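DegV family protein (Streptococcus agalactiae, PDB 3LUP) binds a long-chain fatty acid, held here as elaidic acid, and may take part in lipid transport or fatty acid metabolism. Local coordinates at residues K190-F195 / K215-I220; A7-T12 / A70-L75. One frame throughout, in Å; residues are numbered along the deposited sequence.

Contact 1: K190-F195 / K215-I220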
loop_
_atom_site.group_PDB
_atom_site.type_symbol
_atom_site.label_atom_id
_atom_site.label_comp_id
_atom_site.label_asym_id
_atom_site.label_seq_id
_atom_site.Cartn_x
_atom_site.Cartn_y
_atom_site.Cartn_z
ATOM N N LYS A 190 -8.498 19.932 -7.812
ATOM C CA LYS A 190 -7.732 18.684 -7.888
ATOM C C LYS A 190 -6.703 18.635 -6.758
ATOM O O LYS A 190 -5.532 18.970 -6.964
ATOM C CB LYS A 190 -7.063 18.535 -9.264
ATOM C CG LYS A 190 -7.966 17.954 -10.357
ATOM C CD LYS A 190 -8.027 16.415 -10.269
ATOM C CE LYS A 190 -8.934 15.767 -11.328
ATOM N NZ LYS A 190 -10.238 16.462 -11.587
ATOM N N PRO A 191 -7.139 18.240 -5.543
ATOM C CA PRO A 191 -6.242 18.249 -4.381
ATOM C C PRO A 191 -5.181 17.166 -4.442
ATOM O O PRO A 191 -5.409 16.088 -4.994
ATOM C CB PRO A 191 -7.182 17.952 -3.227
ATOM C CG PRO A 191 -8.297 17.159 -3.856
ATOM C CD PRO A 191 -8.500 17.786 -5.182
ATOM N N VAL A 192 -4.019 17.480 -3.886
ATOM C CA VAL A 192 -2.959 16.513 -3.651
ATOM C C VAL A 192 -3.144 15.968 -2.235
ATOM O O VAL A 192 -3.261 16.732 -1.256
ATOM C CB VAL A 192 -1.550 17.156 -3.793
ATOM C CG1 VAL A 192 -0.460 16.108 -3.679
ATOM C CG2 VAL A 192 -1.413 17.891 -5.106
ATOM N N LEU A 193 -3.181 14.642 -2.141
ATOM C CA LEU A 193 -3.390 13.941 -0.876
ATOM C C LEU A 193 -2.152 13.155 -0.540
ATOM O O LEU A 193 -1.367 12.834 -1.426
ATOM C CB LEU A 193 -4.580 12.992 -0.993
ATOM C CG LEU A 193 -5.860 13.614 -1.559
ATOM C CD1 LEU A 193 -6.808 12.560 -2.062
ATOM C CD2 LEU A 193 -6.515 14.487 -0.522
ATOM N N HIS A 194 -1.966 12.869 0.743
ATOM C CA HIS A 194 -0.845 12.059 1.181
ATOM C C HIS A 194 -1.152 11.272 2.442
ATOM O O HIS A 194 -2.208 11.448 3.044
ATOM C CB HIS A 194 0.406 12.926 1.340
ATOM C CG HIS A 194 0.465 13.717 2.610
ATOM N ND1 HIS A 194 -0.633 14.344 3.161
ATOM C CD2 HIS A 194 1.509 14.010 3.422
ATOM C CE1 HIS A 194 -0.270 14.980 4.262
ATOM N NE2 HIS A 194 1.025 14.793 4.441
ATOM N N PHE A 195 -0.240 10.387 2.828
ATOM C CA PHE A 195 -0.339 9.688 4.111
ATOM C C PHE A 195 0.268 10.471 5.270
ATOM O O PHE A 195 1.411 10.929 5.201
ATOM C CB PHE A 195 0.323 8.327 4.019
ATOM C CG PHE A 195 -0.546 7.269 3.405
ATOM C CD1 PHE A 195 -1.080 6.245 4.196
ATOM C CD2 PHE A 195 -0.821 7.276 2.037
ATOM C CE1 PHE A 195 -1.877 5.248 3.644
ATOM C CE2 PHE A 195 -1.635 6.279 1.469
ATOM C CZ PHE A 195 -2.162 5.260 2.284
ATOM N N LYS A 215 2.141 18.347 -12.007
ATOM C CA LYS A 215 3.390 19.094 -11.917
ATOM C C LYS A 215 3.803 19.221 -10.459
ATOM O O LYS A 215 4.965 18.970 -10.101
ATOM C CB LYS A 215 3.251 20.483 -12.542
ATOM C CG LYS A 215 3.145 20.501 -14.076
ATOM C CD LYS A 215 3.670 21.809 -14.673
ATOM C CE LYS A 215 2.638 22.936 -14.588
ATOM N NZ LYS A 215 3.303 24.268 -14.446
ATOM N N ARG A 216 2.835 19.576 -9.617
ATOM C CA ARG A 216 3.037 19.616 -8.177
ATOM C C ARG A 216 3.498 18.265 -7.577
ATOM O O ARG A 216 4.353 18.247 -6.704
ATOM C CB ARG A 216 1.781 20.146 -7.488
ATOM C CG ARG A 216 1.984 20.555 -6.046
ATOM C CD ARG A 216 2.716 21.917 -5.870
ATOM N NE ARG A 216 3.247 21.979 -4.505
ATOM C CZ ARG A 216 4.475 21.600 -4.148
ATOM N NH1 ARG A 216 5.344 21.167 -5.059
ATOM N NH2 ARG A 216 4.850 21.664 -2.876
ATOM N N LEU A 217 2.958 17.143 -8.050
ATOM C CA LEU A 217 3.449 15.823 -7.630
ATOM C C LEU A 217 4.948 15.613 -7.924
ATOM O O LEU A 217 5.711 15.186 -7.044
ATOM C CB LEU A 217 2.638 14.699 -8.287
ATOM C CG LEU A 217 1.237 14.356 -7.769
ATOM C CD1 LEU A 217 0.647 13.309 -8.675
ATOM C CD2 LEU A 217 1.236 13.877 -6.303
ATOM N N ALA A 218 5.356 15.919 -9.158
ATOM C CA ALA A 218 6.770 15.847 -9.546
ATOM C C ALA A 218 7.653 16.713 -8.658
ATOM O O ALA A 218 8.721 16.279 -8.248
ATOM C CB ALA A 218 6.957 16.217 -10.981
ATOM N N GLU A 219 7.208 17.924 -8.337
ATOM C CA GLU A 219 7.977 18.784 -7.438
ATOM C C GLU A 219 8.103 18.187 -6.038
ATOM O O GLU A 219 9.163 18.287 -5.403
ATOM C CB GLU A 219 7.381 20.184 -7.377
ATOM C CG GLU A 219 7.674 21.019 -8.619
ATOM C CD GLU A 219 6.713 22.188 -8.785
ATOM O OE1 GLU A 219 6.078 22.596 -7.781
ATOM O OE2 GLU A 219 6.586 22.700 -9.925
ATOM N N ILE A 220 7.031 17.541 -5.583
ATOM C CA ILE A 220 6.982 16.949 -4.249
ATOM C C ILE A 220 7.949 15.781 -4.136
ATOM O O ILE A 220 8.640 15.647 -3.127
ATOM C CB ILE A 220 5.556 16.509 -3.871
ATOM C CG1 ILE A 220 4.667 17.732 -3.631
ATOM C CG2 ILE A 220 5.581 15.685 -2.611
ATOM C CD1 ILE A 220 3.206 17.424 -3.422
#
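The CA atoms nearest each other are those of Val192 and Leu217, 7.6 Å apart, where strand 192-195 passes helix segment 215-220. The two axes come within 10.2 Å and run in roughly the same direction, 35° apart. No hydrogen bond crosses the gap; methyl groups fill it. With CG1 anti to the backbone N (chi1 -175°), Val192 presents that branch to two helix residues one turn apart. Ile220 meets it tip to tip, CD1 lying 3.9 Å from Val192 CG1. Leu217 instead passes alongside in the opposite sense, its CD2 3.8 Å from the same CG1. A beta-branched valine suits the strand, while the longer leucine and isoleucine span the distance from the helix. At the border, Arg216 CG approaches Val192 CG2 at 4.4 Å, and Ile220 CG1 lies over one face of the guanidinium, toward the rim. The charged end turns to Glu205 through a salt bridge from NE, with another from NH1 to Glu219 OE1, whose hydrogen bond is weak. Phe161 of the neighbouring strand 159-163 touches Val192, Leu217 and Ile220, completing an apolar layer characteristic of helix-on-sheet packing in an alpha/beta domain of the DegV family.

Contact 2: A7-T12 / A70-L75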
loop_
_atom_site.group_PDB
_atom_site.type_symbol
_atom_site.label_atom_id
_atom_site.label_comp_id
_atom_site.label_asym_id
_atom_site.label_seq_id
_atom_site.Cartn_x
_atom_site.Cartn_y
_atom_site.Cartn_z
ATOM N N ALA A 7 9.797 -15.779 8.669
ATOM C CA ALA A 7 8.722 -15.752 7.699
ATOM C C ALA A 7 8.280 -14.320 7.471
ATOM O O ALA A 7 8.327 -13.479 8.392
ATOM C CB ALA A 7 7.576 -16.581 8.158
ATOM N N LEU A 8 7.854 -14.041 6.245
ATOM C CA LEU A 8 7.270 -12.753 5.951
ATOM C C LEU A 8 5.814 -12.821 5.551
ATOM O O LEU A 8 5.444 -13.508 4.591
ATOM C CB LEU A 8 8.101 -11.966 4.928
ATOM C CG LEU A 8 8.951 -10.980 5.725
ATOM C CD1 LEU A 8 10.358 -11.514 5.891
ATOM C CD2 LEU A 8 8.938 -9.587 5.129
ATOM N N ILE A 9 4.982 -12.111 6.311
ATOM C CA ILE A 9 3.561 -12.061 5.991
ATOM C C ILE A 9 3.107 -10.653 5.600
ATOM O O ILE A 9 3.483 -9.636 6.225
ATOM C CB ILE A 9 2.658 -12.654 7.110
ATOM C CG1 ILE A 9 3.015 -14.108 7.389
ATOM C CG2 ILE A 9 1.211 -12.659 6.688
ATOM C CD1 ILE A 9 4.122 -14.302 8.375
ATOM N N THR A 10 2.304 -10.630 4.540
ATOM C CA THR A 10 1.748 -9.412 4.005
ATOM C C THR A 10 0.367 -9.701 3.448
ATOM O O THR A 10 -0.124 -10.810 3.579
ATOM C CB THR A 10 2.667 -8.800 2.923
ATOM O OG1 THR A 10 2.114 -7.543 2.499
ATOM C CG2 THR A 10 2.816 -9.736 1.733
ATOM N N ASP A 11 -0.261 -8.703 2.842
ATOM C CA ASP A 11 -1.567 -8.895 2.250
ATOM C C ASP A 11 -1.498 -8.484 0.794
ATOM O O ASP A 11 -0.493 -7.958 0.348
ATOM C CB ASP A 11 -2.642 -8.122 3.022
ATOM C CG ASP A 11 -2.269 -6.659 3.242
ATOM O OD1 ASP A 11 -2.038 -5.935 2.230
ATOM O OD2 ASP A 11 -2.205 -6.244 4.433
ATOM N N THR A 12 -2.559 -8.748 0.049
ATOM C CA THR A 12 -2.559 -8.520 -1.388
ATOM C C THR A 12 -2.591 -7.034 -1.792
ATOM O O THR A 12 -2.491 -6.725 -2.981
ATOM C CB THR A 12 -3.700 -9.265 -2.081
ATOM O OG1 THR A 12 -4.940 -8.774 -1.577
ATOM C CG2 THR A 12 -3.605 -10.755 -1.817
ATOM N N ALA A 70 -8.671 -15.440 11.205
ATOM C CA ALA A 70 -8.567 -16.890 11.294
ATOM C C ALA A 70 -7.493 -17.435 10.356
ATOM O O ALA A 70 -6.792 -18.380 10.707
ATOM C CB ALA A 70 -9.913 -17.540 11.014
ATOM N N GLU A 71 -7.361 -16.836 9.177
ATOM C CA GLU A 71 -6.347 -17.267 8.220
ATOM C C GLU A 71 -4.943 -16.951 8.711
ATOM O O GLU A 71 -4.046 -17.781 8.602
ATOM C CB GLU A 71 -6.573 -16.637 6.851
ATOM C CG GLU A 71 -7.686 -17.271 6.076
ATOM C CD GLU A 71 -7.618 -16.959 4.596
ATOM O OE1 GLU A 71 -6.932 -15.984 4.225
ATOM O OE2 GLU A 71 -8.250 -17.690 3.800
ATOM N N LEU A 72 -4.759 -15.748 9.242
ATOM C CA LEU A 72 -3.502 -15.386 9.878
ATOM C C LEU A 72 -3.190 -16.351 11.022
ATOM O O LEU A 72 -2.096 -16.923 11.088
ATOM C CB LEU A 72 -3.538 -13.936 10.386
ATOM C CG LEU A 72 -2.274 -13.367 11.062
ATOM C CD1 LEU A 72 -0.953 -13.748 10.348
ATOM C CD2 LEU A 72 -2.391 -11.848 11.249
ATOM N N ASP A 73 -4.162 -16.532 11.909
ATOM C CA ASP A 73 -4.021 -17.408 13.058
ATOM C C ASP A 73 -3.523 -18.789 12.663
ATOM O O ASP A 73 -2.553 -19.281 13.238
ATOM C CB ASP A 73 -5.353 -17.531 13.780
ATOM C CG ASP A 73 -5.250 -18.349 15.027
ATOM O OD1 ASP A 73 -4.290 -18.112 15.793
ATOM O OD2 ASP A 73 -6.117 -19.229 15.240
ATOM N N ASP A 74 -4.186 -19.393 11.677
ATOM C CA ASP A 74 -3.833 -20.721 11.170
ATOM C C ASP A 74 -2.478 -20.753 10.429
ATOM O O ASP A 74 -1.758 -21.763 10.466
ATOM C CB ASP A 74 -4.954 -21.266 10.269
ATOM C CG ASP A 74 -6.304 -21.428 11.007
ATOM O OD1 ASP A 74 -6.314 -21.784 12.215
ATOM O OD2 ASP A 74 -7.366 -21.211 10.364
ATOM N N LEU A 75 -2.143 -19.650 9.759
ATOM C CA LEU A 75 -0.852 -19.503 9.093
ATOM C C LEU A 75 0.295 -19.424 10.109
ATOM O O LEU A 75 1.368 -20.001 9.901
ATOM C CB LEU A 75 -0.839 -18.258 8.207
ATOM C CG LEU A 75 0.436 -18.026 7.387
ATOM C CD1 LEU A 75 0.770 -19.211 6.471
ATOM C CD2 LEU A 75 0.296 -16.776 6.570
#
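Ile9 meets Leu72 and Leu75 through two different branches, aimed by its first torsion. A chi1 of -59° turns CG1 anti to the carbonyl carbon, beside the backbone N, and leaves CG2 anti to the N, so that each branch faces a different leucine. On the helix, Leu75 has CG anti to its own backbone N (chi1 -177°), which sends CG toward the strand, and chi2 of 57° sets CD2 in front of Ile9. Leu75 CD2 reaches 3.9 Å from Ile9 CG1, the two side chains sliding past one another in opposite directions. The other branch makes a looser approach, with Ile9 CG2 4.4 Å from Leu72 CD1. Leu72 and Leu75 are three residues apart in the helix, so one isoleucine on strand 6-11 faces leucines from successive turns. The nearest CA atoms, those of Ile9 and Leu72, are 8.7 Å apart, a space bridged here by branched aliphatic side chains.

Isoleucine fits here because beta branching favours extended backbone and supplies two separate apolar arms; leucine is at home in a helix and projects its methyls farther from the axis. The same layer continues through Leu79 of helix 69-81, which touches Ile9, and through Leu29 of strand 26-29, which touches both Ile9 and Leu75. Asp73 lies farther round the helix, where its OD1 bonds to His110 NE2. Ile9 and Leu72 are buried, Leu75 only partly. With no hydrogen bond or salt bridge between them, these two segments meet through apolar shape alone, their attraction probably resting largely on dispersion and the exclusion of water.

In the fold
Contact 1 and contact 2 lie on opposite sides of the chain's centre, with their own centres about 33 Å apart, their nearest atoms about 11 Å apart and no touch between them. They follow one another in sequence and belong to different sheets: 7-12 to a parallel sheet, 190-195 to a mixed one. Each packs a helix on its sheet. Elaidic acid relates to both without being held by the touching side chains: it lies about 10 Å from the side chain of Leu217 in contact 1 and about 13 Å from that of Leu72 in contact 2. Of the residues of these two contacts, Phe195, at the end of strand 192-195, is in the pocket; it touches the ligand but not segment 215-220.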